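Local structure of CTD kinase subunit gamma (Schizosaccharomyces pombe, 5CE7) at residues A[12-17]-A[61-66]; A[86-91]-A[111-116]; A[93-98]-A[107-112]. The protein acts as the gamma subunit of CTDK-I, a kinase complex that probably hyperphosphorylates the heptapeptide-repeat tail of RNA polymerase II in transcriptional elongation. All coordinates share one frame; numbering follows the deposited sequence.

Contact 1 of 3, residues A[12-17]-A[61-66]; sequences QLLGKL and MYFVDT
Phe63 is met by two leucines of the 12-17 segment, Leu14 and Leu17, in a buried contact that sets the end region of helix 3-14 and its following turn against helix 54-73 in the noncanonical CTD-interacting domain, an all-helical right-handed superhelix. Leu14 approaches over the ring. Its CD2 lies 4.3 Å from the centroid of the Phe63 ring and 21° off the ring normal, which makes this a CH-pi contact over the face. The methyl is displaced toward the rim, and its nearest ring atom fits that offset: Leu14 CD2 to Phe63 CE2 is 4.0 Å. Leu17 packs nearer the backbone of Phe63, with both of its methyls resting against CB. Leu17 CD1 stands 3.9 Å from Phe63 CB, while Leu17 CD2 also comes obliquely to within 4.2 Å of Phe63 CD1.

A first torsion of 165° sets CG of Phe63 anti to the backbone N, and from helix 54-73 this carries the ring across to the leucines. On the other side, a type I beta turn runs from Leu14 to Leu17. This turn brings two leucines three residues apart to one aromatic side chain, although the second is not helical. No hydrogen bond crosses the contact, and the union is apolar. Farther out, Pro27 of helix 25-33 touches both Leu17 and Phe63, and Ile45 of helix 38-51 also packs on Phe63. The turn itself is closed by Leu17 N, which donates to Leu14 O at 3.2 Å.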
ATOM      1  N   GLN A  12      -4.179 -14.997  -3.135  1.00 15.31           N
ATOM      2  CA  GLN A  12      -4.700 -15.233  -4.486  1.00 14.48           C
ATOM      3  C   GLN A  12      -5.314 -13.963  -5.075  1.00 15.61           C
ATOM      4  O   GLN A  12      -5.065 -13.614  -6.226  1.00 16.73           O
ATOM      5  CB  GLN A  12      -5.717 -16.379  -4.482  1.00 12.98           C
ATOM      6  CG  GLN A  12      -5.106 -17.742  -4.154  1.00 14.33           C
ATOM      7  CD  GLN A  12      -6.147 -18.843  -4.114  1.00 23.12           C
ATOM      8  OE1 GLN A  12      -6.697 -19.231  -5.142  1.00 26.95           O
ATOM      9  NE2 GLN A  12      -6.426 -19.345  -2.922  1.00 23.58           N
ATOM     10  N   LEU A  13      -6.115 -13.259  -4.281  1.00 16.27           N
ATOM     11  CA  LEU A  13      -6.660 -11.973  -4.705  1.00 16.39           C
ATOM     12  C   LEU A  13      -5.559 -10.951  -5.040  1.00 18.14           C
ATOM     13  O   LEU A  13      -5.644 -10.240  -6.046  1.00 15.42           O
ATOM     14  CB  LEU A  13      -7.588 -11.424  -3.619  1.00 21.20           C
ATOM     15  CG  LEU A  13      -9.100 -11.571  -3.816  1.00 27.45           C
ATOM     16  CD1 LEU A  13      -9.466 -12.583  -4.878  1.00 26.75           C
ATOM     17  CD2 LEU A  13      -9.800 -11.863  -2.490  1.00 20.52           C
ATOM     18  N   LEU A  14      -4.533 -10.862  -4.195  1.00 15.79           N
ATOM     19  CA  LEU A  14      -3.415  -9.958  -4.471  1.00 16.99           C
ATOM     20  C   LEU A  14      -2.731 -10.280  -5.797  1.00 18.05           C
ATOM     21  O   LEU A  14      -2.218  -9.393  -6.467  1.00 17.20           O
ATOM     22  CB  LEU A  14      -2.385 -10.006  -3.349  1.00 14.23           C
ATOM     23  CG  LEU A  14      -2.828  -9.320  -2.066  1.00 16.09           C
ATOM     24  CD1 LEU A  14      -1.826  -9.571  -0.949  1.00 16.70           C
ATOM     25  CD2 LEU A  14      -3.012  -7.840  -2.340  1.00 17.89           C
ATOM     26  N   GLY A  15      -2.726 -11.557  -6.167  1.00 18.28           N
ATOM     27  CA  GLY A  15      -2.113 -11.984  -7.409  1.00 20.63           C
ATOM     28  C   GLY A  15      -2.829 -11.442  -8.634  1.00 20.24           C
ATOM     29  O   GLY A  15      -2.284 -11.495  -9.741  1.00 22.54           O
ATOM     30  N   LYS A  16      -4.042 -10.921  -8.431  1.00 17.79           N
ATOM     31  CA  LYS A  16      -4.874 -10.404  -9.523  1.00 19.27           C
ATOM     32  C   LYS A  16      -4.612  -8.940  -9.821  1.00 19.84           C
ATOM     33  O   LYS A  16      -5.118  -8.420 -10.801  1.00 20.94           O
ATOM     34  CB  LYS A  16      -6.358 -10.528  -9.184  1.00 24.36           C
ATOM     35  CG  LYS A  16      -6.799 -11.917  -8.821  1.00 30.07           C
ATOM     36  CD  LYS A  16      -6.510 -12.864  -9.942  1.00 29.72           C
ATOM     37  CE  LYS A  16      -7.363 -14.105  -9.803  1.00 33.25           C
ATOM     38  NZ  LYS A  16      -7.033 -15.062 -10.881  1.00 34.16           N
ATOM     39  N   LEU A  17      -3.848  -8.273  -8.962  1.00 17.89           N
ATOM     40  CA  LEU A  17      -3.647  -6.830  -9.087  1.00 19.33           C
ATOM     41  C   LEU A  17      -2.945  -6.412 -10.380  1.00 21.34           C
ATOM     42  O   LEU A  17      -1.988  -7.051 -10.833  1.00 21.63           O
ATOM     43  CB  LEU A  17      -2.842  -6.298  -7.906  1.00 18.70           C
ATOM     44  CG  LEU A  17      -3.448  -6.396  -6.505  1.00 17.99           C
ATOM     45  CD1 LEU A  17      -2.374  -6.027  -5.461  1.00 13.91           C
ATOM     46  CD2 LEU A  17      -4.690  -5.533  -6.373  1.00 15.34           C
HETATM   47  N   MSE A  61       1.359  -0.692  -4.024  1.00 13.15           N
HETATM   48  CA  MSE A  61       1.230   0.700  -3.576  1.00 17.38           C
HETATM   49  C   MSE A  61      -0.121   1.301  -4.002  1.00 17.21           C
HETATM   50  O   MSE A  61      -0.788   1.976  -3.218  1.00 12.92           O
HETATM   51  CB  MSE A  61       2.384   1.527  -4.146  1.00  8.81           C
HETATM   52  CG  MSE A  61       2.556   2.969  -3.589  1.00 31.35           C
HETATM   53 SE   MSE A  61       2.949   2.975  -1.648  1.00 57.03          SE
HETATM   54  CE  MSE A  61       4.563   4.066  -1.680  1.00 52.92           C
ATOM     55  N   TYR A  62      -0.526   1.061  -5.243  1.00 15.56           N
ATOM     56  CA  TYR A  62      -1.844   1.526  -5.687  1.00 15.81           C
ATOM     57  C   TYR A  62      -2.928   0.860  -4.846  1.00 12.71           C
ATOM     58  O   TYR A  62      -3.863   1.521  -4.390  1.00 15.47           O
ATOM     59  CB  TYR A  62      -2.098   1.179  -7.149  1.00 12.72           C
ATOM     60  CG  TYR A  62      -1.169   1.806  -8.146  1.00 15.01           C
ATOM     61  CD1 TYR A  62      -0.581   3.046  -7.919  1.00 16.72           C
ATOM     62  CD2 TYR A  62      -0.892   1.154  -9.344  1.00 23.59           C
ATOM     63  CE1 TYR A  62       0.266   3.619  -8.876  1.00 20.86           C
ATOM     64  CE2 TYR A  62      -0.055   1.710 -10.289  1.00 23.59           C
ATOM     65  CZ  TYR A  62       0.518   2.938 -10.052  1.00 21.66           C
ATOM     66  OH  TYR A  62       1.354   3.458 -11.013  1.00 23.50           O
ATOM     67  N   PHE A  63      -2.821  -0.456  -4.672  1.00 10.57           N
ATOM     68  CA  PHE A  63      -3.786  -1.199  -3.848  1.00 13.10           C
ATOM     69  C   PHE A  63      -3.920  -0.625  -2.430  1.00 13.79           C
ATOM     70  O   PHE A  63      -5.024  -0.546  -1.867  1.00 14.83           O
ATOM     71  CB  PHE A  63      -3.399  -2.683  -3.736  1.00 13.74           C
ATOM     72  CG  PHE A  63      -4.140  -3.402  -2.636  1.00 11.70           C
ATOM     73  CD1 PHE A  63      -5.507  -3.626  -2.744  1.00 11.84           C
ATOM     74  CD2 PHE A  63      -3.485  -3.814  -1.489  1.00 15.86           C
ATOM     75  CE1 PHE A  63      -6.204  -4.259  -1.728  1.00 12.46           C
ATOM     76  CE2 PHE A  63      -4.174  -4.459  -0.466  1.00 13.45           C
ATOM     77  CZ  PHE A  63      -5.539  -4.679  -0.593  1.00 11.91           C
ATOM     78  N   VAL A  64      -2.784  -0.257  -1.842  1.00 13.11           N
ATOM     79  CA  VAL A  64      -2.759   0.353  -0.512  1.00 14.32           C
ATOM     80  C   VAL A  64      -3.560   1.654  -0.509  1.00 14.38           C
ATOM     81  O   VAL A  64      -4.245   1.976   0.452  1.00 14.81           O
ATOM     82  CB  VAL A  64      -1.297   0.624  -0.062  1.00 21.44           C
ATOM     83  CG1 VAL A  64      -1.237   1.724   0.986  1.00 25.80           C
ATOM     84  CG2 VAL A  64      -0.644  -0.665   0.427  1.00 19.78           C
ATOM     85  N   ASP A  65      -3.458   2.409  -1.591  1.00 18.75           N
ATOM     86  CA  ASP A  65      -4.224   3.647  -1.731  1.00 22.32           C
ATOM     87  C   ASP A  65      -5.723   3.315  -1.799  1.00 15.94           C
ATOM     88  O   ASP A  65      -6.533   3.897  -1.087  1.00 16.68           O
ATOM     89  CB  ASP A  65      -3.759   4.380  -2.993  1.00 23.73           C
ATOM     90  CG  ASP A  65      -4.249   5.822  -3.072  1.00 26.01           C
ATOM     91  OD1 ASP A  65      -4.842   6.344  -2.113  1.00 23.82           O
ATOM     92  OD2 ASP A  65      -4.001   6.448  -4.113  1.00 31.73           O
ATOM     93  N   THR A  66      -6.072   2.371  -2.661  1.00 15.98           N
ATOM     94  CA  THR A  66      -7.458   1.895  -2.798  1.00 15.48           C
ATOM     95  C   THR A  66      -8.023   1.325  -1.479  1.00 14.95           C
ATOM     96  O   THR A  66      -9.174   1.610  -1.088  1.00 16.25           O
ATOM     97  CB  THR A  66      -7.541   0.841  -3.935  1.00 15.25           C
ATOM     98  OG1 THR A  66      -7.167   1.463  -5.176  1.00 17.33           O
ATOM     99  CG2 THR A  66      -8.966   0.244  -4.053  1.00 11.54           C
TER

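Contact 2 of 3, residues A[86-91]-A[111-116]; sequences RDICKL and KVLQSL
In Ile88 a first torsion of -170° swings CG1 opposite the backbone N, and a second torsion of 59° folds CD1 round so that it faces both Leu113 and Leu116. This buried contact joins helix 88-95 to helix 100-118 within the helical superhelix of the CTD-interacting domain. The Ile88 tip does most of the work: CD1 lies 3.7 Å from Leu113 CD2 and 3.8 Å from Leu116 CD1. Leu113 CD2 also rests 3.7 Å from Ile88 CG1, so this one methyl spans the last bond of the isoleucine. The two leucines approach differently, with Leu113 slanting across Ile88 and Leu116 running past it in the opposite sense.

Ile122 touches both Ile88 and Leu116, and helix 124-139 covers Leu113 through Ala130, Met131 and Val134. Just before Ile88, Asp87 leaves helical geometry and separates helix 80-86 from helix 88-95. Its buried carboxylate has two partners: Tyr42 OH bonds OD2, and Arg86 grips both oxygens side-on through NE and NH2. The shorter arm of that salt bridge, Arg86 NE to Asp87 OD1, is 2.6 Å with an N-H...O angle of 169°.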
ATOM      1  N   ARG A  86       1.827   4.372   9.828  1.00 19.79           N
ATOM      2  CA  ARG A  86       3.055   4.098  10.579  1.00 25.26           C
ATOM      3  C   ARG A  86       4.172   3.674   9.635  1.00 23.94           C
ATOM      4  O   ARG A  86       5.329   4.048   9.816  1.00 25.22           O
ATOM      5  CB  ARG A  86       2.817   2.984  11.610  1.00 23.88           C
ATOM      6  CG  ARG A  86       4.081   2.439  12.268  1.00 30.61           C
ATOM      7  CD  ARG A  86       3.829   1.077  12.953  1.00 34.78           C
ATOM      8  NE  ARG A  86       3.617   0.006  11.980  1.00 36.14           N
ATOM      9  CZ  ARG A  86       2.786  -1.023  12.148  1.00 35.23           C
ATOM     10  NH1 ARG A  86       2.076  -1.141  13.261  1.00 34.86           N
ATOM     11  NH2 ARG A  86       2.665  -1.936  11.197  1.00 31.58           N
ATOM     12  N   ASP A  87       3.821   2.899   8.618  1.00 15.17           N
ATOM     13  CA  ASP A  87       4.836   2.290   7.760  1.00 17.64           C
ATOM     14  C   ASP A  87       5.068   3.011   6.443  1.00 16.37           C
ATOM     15  O   ASP A  87       5.707   2.456   5.551  1.00 18.39           O
ATOM     16  CB  ASP A  87       4.494   0.819   7.476  1.00 16.78           C
ATOM     17  CG  ASP A  87       4.517  -0.043   8.732  1.00 23.51           C
ATOM     18  OD1 ASP A  87       5.000   0.428   9.779  1.00 25.37           O
ATOM     19  OD2 ASP A  87       4.061  -1.196   8.670  1.00 23.47           O
ATOM     20  N   ILE A  88       4.558   4.234   6.307  1.00 18.59           N
ATOM     21  CA  ILE A  88       4.585   4.915   5.001  1.00 19.44           C
ATOM     22  C   ILE A  88       5.985   5.080   4.410  1.00 18.16           C
ATOM     23  O   ILE A  88       6.181   4.886   3.211  1.00 18.29           O
ATOM     24  CB  ILE A  88       3.827   6.277   4.999  1.00 18.64           C
ATOM     25  CG1 ILE A  88       3.685   6.818   3.565  1.00 21.86           C
ATOM     26  CG2 ILE A  88       4.531   7.305   5.887  1.00 16.17           C
ATOM     27  CD1 ILE A  88       2.923   5.886   2.604  1.00 22.29           C
ATOM     28  N   CYS A  89       6.963   5.424   5.237  1.00 17.90           N
ATOM     29  CA  CYS A  89       8.315   5.596   4.718  1.00 20.06           C
ATOM     30  C   CYS A  89       8.959   4.252   4.367  1.00 19.70           C
ATOM     31  O   CYS A  89       9.722   4.163   3.407  1.00 17.63           O
ATOM     32  CB  CYS A  89       9.192   6.423   5.671  1.00 23.44           C
ATOM     33  SG  CYS A  89       8.733   8.189   5.711  1.00 30.53           S
ATOM     34  N   LYS A  90       8.641   3.207   5.123  1.00 16.22           N
ATOM     35  CA  LYS A  90       9.084   1.863   4.748  1.00 19.63           C
ATOM     36  C   LYS A  90       8.513   1.468   3.390  1.00 16.48           C
ATOM     37  O   LYS A  90       9.209   0.908   2.537  1.00 16.32           O
ATOM     38  CB  LYS A  90       8.668   0.838   5.811  1.00 24.76           C
ATOM     39  CG  LYS A  90       9.387   1.012   7.143  1.00 35.69           C
ATOM     40  CD  LYS A  90       9.001  -0.081   8.140  1.00 42.13           C
ATOM     41  CE  LYS A  90       9.866  -0.021   9.401  1.00 45.53           C
ATOM     42  NZ  LYS A  90       9.459  -1.049  10.417  1.00 46.51           N
ATOM     43  N   LEU A  91       7.229   1.759   3.196  1.00 19.60           N
ATOM     44  CA  LEU A  91       6.567   1.455   1.943  1.00 15.74           C
ATOM     45  C   LEU A  91       7.290   2.163   0.803  1.00 17.79           C
ATOM     46  O   LEU A  91       7.564   1.557  -0.229  1.00 15.77           O
ATOM     47  CB  LEU A  91       5.094   1.859   1.995  1.00 17.87           C
ATOM     48  CG  LEU A  91       4.290   0.980   2.970  1.00 24.48           C
ATOM     49  CD1 LEU A  91       2.918   1.568   3.327  1.00 23.87           C
ATOM     50  CD2 LEU A  91       4.139  -0.424   2.389  1.00 21.77           C
ATOM     51  N   LYS A 111       2.040  10.166  -6.616  1.00 14.89           N
ATOM     52  CA  LYS A 111       0.584  10.228  -6.769  1.00 20.64           C
ATOM     53  C   LYS A 111      -0.098   9.620  -5.548  1.00 19.20           C
ATOM     54  O   LYS A 111      -1.053  10.185  -5.003  1.00 17.13           O
ATOM     55  CB  LYS A 111       0.137   9.520  -8.052  1.00 27.78           C
ATOM     56  CG  LYS A 111      -1.373   9.512  -8.284  1.00 34.40           C
ATOM     57  CD  LYS A 111      -1.865   8.107  -8.606  1.00 36.99           C
ATOM     58  CE  LYS A 111      -1.187   7.531  -9.853  1.00 31.85           C
ATOM     59  NZ  LYS A 111      -1.846   7.971 -11.120  1.00 31.51           N
ATOM     60  N   VAL A 112       0.400   8.469  -5.110  1.00 17.52           N
ATOM     61  CA  VAL A 112      -0.160   7.803  -3.939  1.00 18.36           C
ATOM     62  C   VAL A 112       0.041   8.627  -2.664  1.00 16.90           C
ATOM     63  O   VAL A 112      -0.861   8.726  -1.822  1.00 15.94           O
ATOM     64  CB  VAL A 112       0.460   6.404  -3.736  1.00 15.25           C
ATOM     65  CG1 VAL A 112      -0.052   5.786  -2.437  1.00 14.21           C
ATOM     66  CG2 VAL A 112       0.152   5.517  -4.937  1.00 16.15           C
ATOM     67  N   LEU A 113       1.225   9.208  -2.515  1.00 14.06           N
ATOM     68  CA  LEU A 113       1.522   9.976  -1.310  1.00 18.54           C
ATOM     69  C   LEU A 113       0.589  11.178  -1.198  1.00 19.53           C
ATOM     70  O   LEU A 113       0.112  11.497  -0.106  1.00 19.24           O
ATOM     71  CB  LEU A 113       2.985  10.419  -1.276  1.00 16.48           C
ATOM     72  CG  LEU A 113       4.018   9.327  -1.033  1.00 18.27           C
ATOM     73  CD1 LEU A 113       5.423   9.911  -1.110  1.00 16.19           C
ATOM     74  CD2 LEU A 113       3.784   8.629   0.323  1.00 17.79           C
ATOM     75  N   GLN A 114       0.332  11.830  -2.329  1.00 14.61           N
ATOM     76  CA  GLN A 114      -0.557  12.986  -2.365  1.00 20.01           C
ATOM     77  C   GLN A 114      -1.979  12.573  -1.992  1.00 19.73           C
ATOM     78  O   GLN A 114      -2.653  13.242  -1.214  1.00 17.39           O
ATOM     79  CB  GLN A 114      -0.533  13.641  -3.747  1.00 22.11           C
ATOM     80  CG  GLN A 114      -1.614  14.698  -3.972  1.00 31.72           C
ATOM     81  CD  GLN A 114      -1.542  15.314  -5.367  1.00 40.09           C
ATOM     82  OE1 GLN A 114      -2.224  14.872  -6.293  1.00 44.82           O
ATOM     83  NE2 GLN A 114      -0.704  16.335  -5.521  1.00 40.40           N
ATOM     84  N   SER A 115      -2.414  11.449  -2.547  1.00 18.73           N
ATOM     85  CA  SER A 115      -3.722  10.888  -2.240  1.00 20.93           C
ATOM     86  C   SER A 115      -3.870  10.580  -0.741  1.00 22.87           C
ATOM     87  O   SER A 115      -4.847  10.977  -0.109  1.00 24.55           O
ATOM     88  CB  SER A 115      -3.938   9.624  -3.063  1.00 15.19           C
ATOM     89  OG  SER A 115      -5.181   9.031  -2.752  1.00 23.61           O
ATOM     90  N   LEU A 116      -2.901   9.864  -0.181  1.00 17.77           N
ATOM     91  CA  LEU A 116      -2.914   9.549   1.240  1.00 19.07           C
ATOM     92  C   LEU A 116      -2.882  10.820   2.110  1.00 21.55           C
ATOM     93  O   LEU A 116      -3.562  10.903   3.133  1.00 23.11           O
ATOM     94  CB  LEU A 116      -1.750   8.617   1.597  1.00 17.15           C
ATOM     95  CG  LEU A 116      -1.831   7.215   0.959  1.00 18.96           C
ATOM     96  CD1 LEU A 116      -0.612   6.369   1.314  1.00 21.40           C
ATOM     97  CD2 LEU A 116      -3.105   6.508   1.385  1.00 13.71           C
TER

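Contact 3 of 3, residues A[93-98]-A[107-112]; sequences QNVAPI and PEVRKV
Val109 lies on helix 100-118 and meets Val95 and Ala96, the residues at which helix 88-95 gives way to a loop; the contact belongs to the helical CTD-interacting domain. The CA-CB bond of Val109 points toward the other segment, but its two branches diverge from CB to different neighbours. CG2, anti to the carbonyl carbon and beside the backbone N, is the branch that makes the contact. It lies 3.6 Å from Val95 CG1 and 4.1 Å from Val95 CB, so it leans on the flank of that valine as well as on its tip. The same Val109 CG2 reaches Ala96 CB at 4.2 Å, a looser touch. CG1 of Val109, placed opposite the backbone N by a first torsion of 168°, instead meets CE of Met61, a selenomethionine on helix 54-73.

The two valines slant across one another, and no hydrogen bond passes between the segments. The nearest backbone pair agrees with this small-residue packing, since Ala96 CA and Val109 CA are 7.3 Å apart. Where helix 88-95 ends, backbone carbonyls find side-chain partners in other parts of the fold: Asn105 ND2 bonds Val95 O, His137 ND1 bonds Ala96 O, and Arg57 NH2 bonds Asn94 O. The valine pair is thus set among four helices of a domain without strands. Helices 88-95 and 100-118 supply it, Val58 and Met61 of helix 54-73 cover Val95 and Val109 respectively, and Val134 of helix 124-139 packs on Val109.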
ATOM      1  N   GLN A  93      10.399   3.185   0.724  1.00 18.88           N
ATOM      2  CA  GLN A  93      11.736   2.607   0.576  1.00 20.81           C
ATOM      3  C   GLN A  93      11.702   1.325  -0.259  1.00 18.49           C
ATOM      4  O   GLN A  93      12.620   1.035  -1.022  1.00 19.58           O
ATOM      5  CB  GLN A  93      12.330   2.308   1.957  1.00 30.03           C
ATOM      6  CG  GLN A  93      13.567   1.421   1.919  1.00 45.57           C
ATOM      7  CD  GLN A  93      13.687   0.524   3.141  1.00 57.01           C
ATOM      8  OE1 GLN A  93      13.255   0.884   4.241  1.00 62.64           O
ATOM      9  NE2 GLN A  93      14.267  -0.659   2.951  1.00 59.67           N
ATOM     10  N   ASN A  94      10.636   0.553  -0.093  1.00 16.79           N
ATOM     11  CA  ASN A  94      10.460  -0.693  -0.831  1.00 16.77           C
ATOM     12  C   ASN A  94      10.099  -0.442  -2.302  1.00 14.51           C
ATOM     13  O   ASN A  94      10.669  -1.054  -3.201  1.00 13.50           O
ATOM     14  CB  ASN A  94       9.385  -1.554  -0.159  1.00 18.06           C
ATOM     15  CG  ASN A  94       9.065  -2.805  -0.956  1.00 20.26           C
ATOM     16  OD1 ASN A  94       8.239  -2.779  -1.862  1.00 22.31           O
ATOM     17  ND2 ASN A  94       9.741  -3.897  -0.636  1.00 21.64           N
ATOM     18  N   VAL A  95       9.162   0.470  -2.545  1.00 15.40           N
ATOM     19  CA  VAL A  95       8.670   0.706  -3.906  1.00 18.43           C
ATOM     20  C   VAL A  95       9.616   1.585  -4.747  1.00 18.98           C
ATOM     21  O   VAL A  95       9.821   1.336  -5.943  1.00 16.20           O
ATOM     22  CB  VAL A  95       7.243   1.299  -3.878  1.00 20.57           C
ATOM     23  CG1 VAL A  95       6.690   1.503  -5.305  1.00 19.13           C
ATOM     24  CG2 VAL A  95       6.326   0.393  -3.066  1.00 18.98           C
ATOM     25  N   ALA A  96      10.202   2.591  -4.103  1.00 17.54           N
ATOM     26  CA  ALA A  96      11.102   3.534  -4.755  1.00 18.94           C
ATOM     27  C   ALA A  96      12.424   3.622  -4.004  1.00 18.85           C
ATOM     28  O   ALA A  96      12.716   4.639  -3.367  1.00 18.44           O
ATOM     29  CB  ALA A  96      10.457   4.911  -4.822  1.00 17.72           C
ATOM     30  N   PRO A  97      13.234   2.554  -4.071  1.00 18.67           N
ATOM     31  CA  PRO A  97      14.516   2.522  -3.353  1.00 19.15           C
ATOM     32  C   PRO A  97      15.591   3.386  -4.016  1.00 19.35           C
ATOM     33  O   PRO A  97      15.376   3.906  -5.113  1.00 14.95           O
ATOM     34  CB  PRO A  97      14.917   1.045  -3.443  1.00 19.23           C
ATOM     35  CG  PRO A  97      14.307   0.591  -4.742  1.00 19.26           C
ATOM     36  CD  PRO A  97      12.974   1.294  -4.790  1.00 15.68           C
ATOM     37  N   ILE A  98      16.741   3.520  -3.360  1.00 16.20           N
ATOM     38  CA  ILE A  98      17.899   4.157  -3.972  1.00 17.44           C
ATOM     39  C   ILE A  98      18.243   3.421  -5.267  1.00 20.12           C
ATOM     40  O   ILE A  98      18.024   2.217  -5.383  1.00 20.76           O
ATOM     41  CB  ILE A  98      19.125   4.137  -3.016  1.00 31.97           C
ATOM     42  CG1 ILE A  98      20.258   5.013  -3.556  1.00 32.98           C
ATOM     43  CG2 ILE A  98      19.629   2.722  -2.812  1.00 34.72           C
ATOM     44  CD1 ILE A  98      20.021   6.477  -3.422  1.00 31.31           C
ATOM     45  N   PRO A 107       7.100   9.261  -9.921  1.00 14.52           N
ATOM     46  CA  PRO A 107       5.807   9.938 -10.115  1.00 15.03           C
ATOM     47  C   PRO A 107       4.626   9.114  -9.591  1.00 16.45           C
ATOM     48  O   PRO A 107       3.625   9.673  -9.145  1.00 17.44           O
ATOM     49  CB  PRO A 107       5.712  10.086 -11.641  1.00 14.77           C
ATOM     50  CG  PRO A 107       7.162  10.027 -12.111  1.00 15.09           C
ATOM     51  CD  PRO A 107       7.804   9.027 -11.195  1.00 17.48           C
ATOM     52  N   GLU A 108       4.739   7.791  -9.658  1.00 15.07           N
ATOM     53  CA  GLU A 108       3.645   6.931  -9.263  1.00 14.25           C
ATOM     54  C   GLU A 108       3.541   6.879  -7.746  1.00 15.13           C
ATOM     55  O   GLU A 108       2.445   6.797  -7.209  1.00 17.29           O
ATOM     56  CB  GLU A 108       3.800   5.525  -9.875  1.00 16.22           C
ATOM     57  CG  GLU A 108       3.617   5.457 -11.418  1.00 18.95           C
ATOM     58  CD  GLU A 108       4.719   6.176 -12.226  1.00 19.28           C
ATOM     59  OE1 GLU A 108       4.392   6.712 -13.309  1.00 16.03           O
ATOM     60  OE2 GLU A 108       5.909   6.183 -11.804  1.00 13.22           O
ATOM     61  N   VAL A 109       4.679   6.953  -7.055  1.00 14.64           N
ATOM     62  CA  VAL A 109       4.662   6.962  -5.602  1.00 14.24           C
ATOM     63  C   VAL A 109       4.215   8.349  -5.128  1.00 17.49           C
ATOM     64  O   VAL A 109       3.490   8.478  -4.140  1.00 16.18           O
ATOM     65  CB  VAL A 109       6.036   6.564  -4.995  1.00 20.90           C
ATOM     66  CG1 VAL A 109       6.080   6.865  -3.502  1.00 19.60           C
ATOM     67  CG2 VAL A 109       6.323   5.073  -5.254  1.00 16.13           C
ATOM     68  N   ARG A 110       4.627   9.387  -5.850  1.00 17.40           N
ATOM     69  CA  ARG A 110       4.151  10.730  -5.540  1.00 17.32           C
ATOM     70  C   ARG A 110       2.634  10.836  -5.636  1.00 16.38           C
ATOM     71  O   ARG A 110       2.006  11.526  -4.830  1.00 18.21           O
ATOM     72  CB  ARG A 110       4.824  11.790  -6.428  1.00 16.07           C
ATOM     73  CG  ARG A 110       6.308  11.961  -6.129  1.00 18.79           C
ATOM     74  CD  ARG A 110       6.878  13.224  -6.766  1.00 22.28           C
ATOM     75  NE  ARG A 110       8.281  13.412  -6.401  1.00 21.88           N
ATOM     76  CZ  ARG A 110       9.307  13.323  -7.240  1.00 22.46           C
ATOM     77  NH1 ARG A 110       9.107  13.062  -8.531  1.00 22.92           N
ATOM     78  NH2 ARG A 110      10.541  13.511  -6.780  1.00 25.29           N
ATOM     79  N   LYS A 111       2.040  10.166  -6.616  1.00 14.89           N
ATOM     80  CA  LYS A 111       0.584  10.228  -6.769  1.00 20.64           C
ATOM     81  C   LYS A 111      -0.098   9.620  -5.548  1.00 19.20           C
ATOM     82  O   LYS A 111      -1.053  10.185  -5.003  1.00 17.13           O
ATOM     83  CB  LYS A 111       0.137   9.520  -8.052  1.00 27.78           C
ATOM     84  CG  LYS A 111      -1.373   9.512  -8.284  1.00 34.40           C
ATOM     85  CD  LYS A 111      -1.865   8.107  -8.606  1.00 36.99           C
ATOM     86  CE  LYS A 111      -1.187   7.531  -9.853  1.00 31.85           C
ATOM     87  NZ  LYS A 111      -1.846   7.971 -11.120  1.00 31.51           N
ATOM     88  N   VAL A 112       0.400   8.469  -5.110  1.00 17.52           N
ATOM     89  CA  VAL A 112      -0.160   7.803  -3.939  1.00 18.36           C
ATOM     90  C   VAL A 112       0.041   8.627  -2.664  1.00 16.90           C
ATOM     91  O   VAL A 112      -0.861   8.726  -1.822  1.00 15.94           O
ATOM     92  CB  VAL A 112       0.460   6.404  -3.736  1.00 15.25           C
ATOM     93  CG1 VAL A 112      -0.052   5.786  -2.437  1.00 14.21           C
ATOM     94  CG2 VAL A 112       0.152   5.517  -4.937  1.00 16.15           C
TER

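How the contacts relate
All three contacts are buried and apolar, with no hydrogen bond crossing any of them. Contacts 2 and 3 join the same pair, helices 88-95 and 100-118; their segments overlap at Lys111 and Val112, and their centres are about 8 Å apart. Contact 2 uses long branched side chains near the chain's centre, whereas contact 3, farther out, relies on two valines and an alanine. Contact 1, the one with an aromatic ring, joins helix 3-14 and the turn after it to helix 54-73, on the opposite side of the chain's centre from contact 2. Helix 54-73 connects the regions: Asp65 OD1 lies 2.8 Å from Ser115 OG, a probable hydrogen bond, and Tyr62 CD1 packs on Val112 CG2.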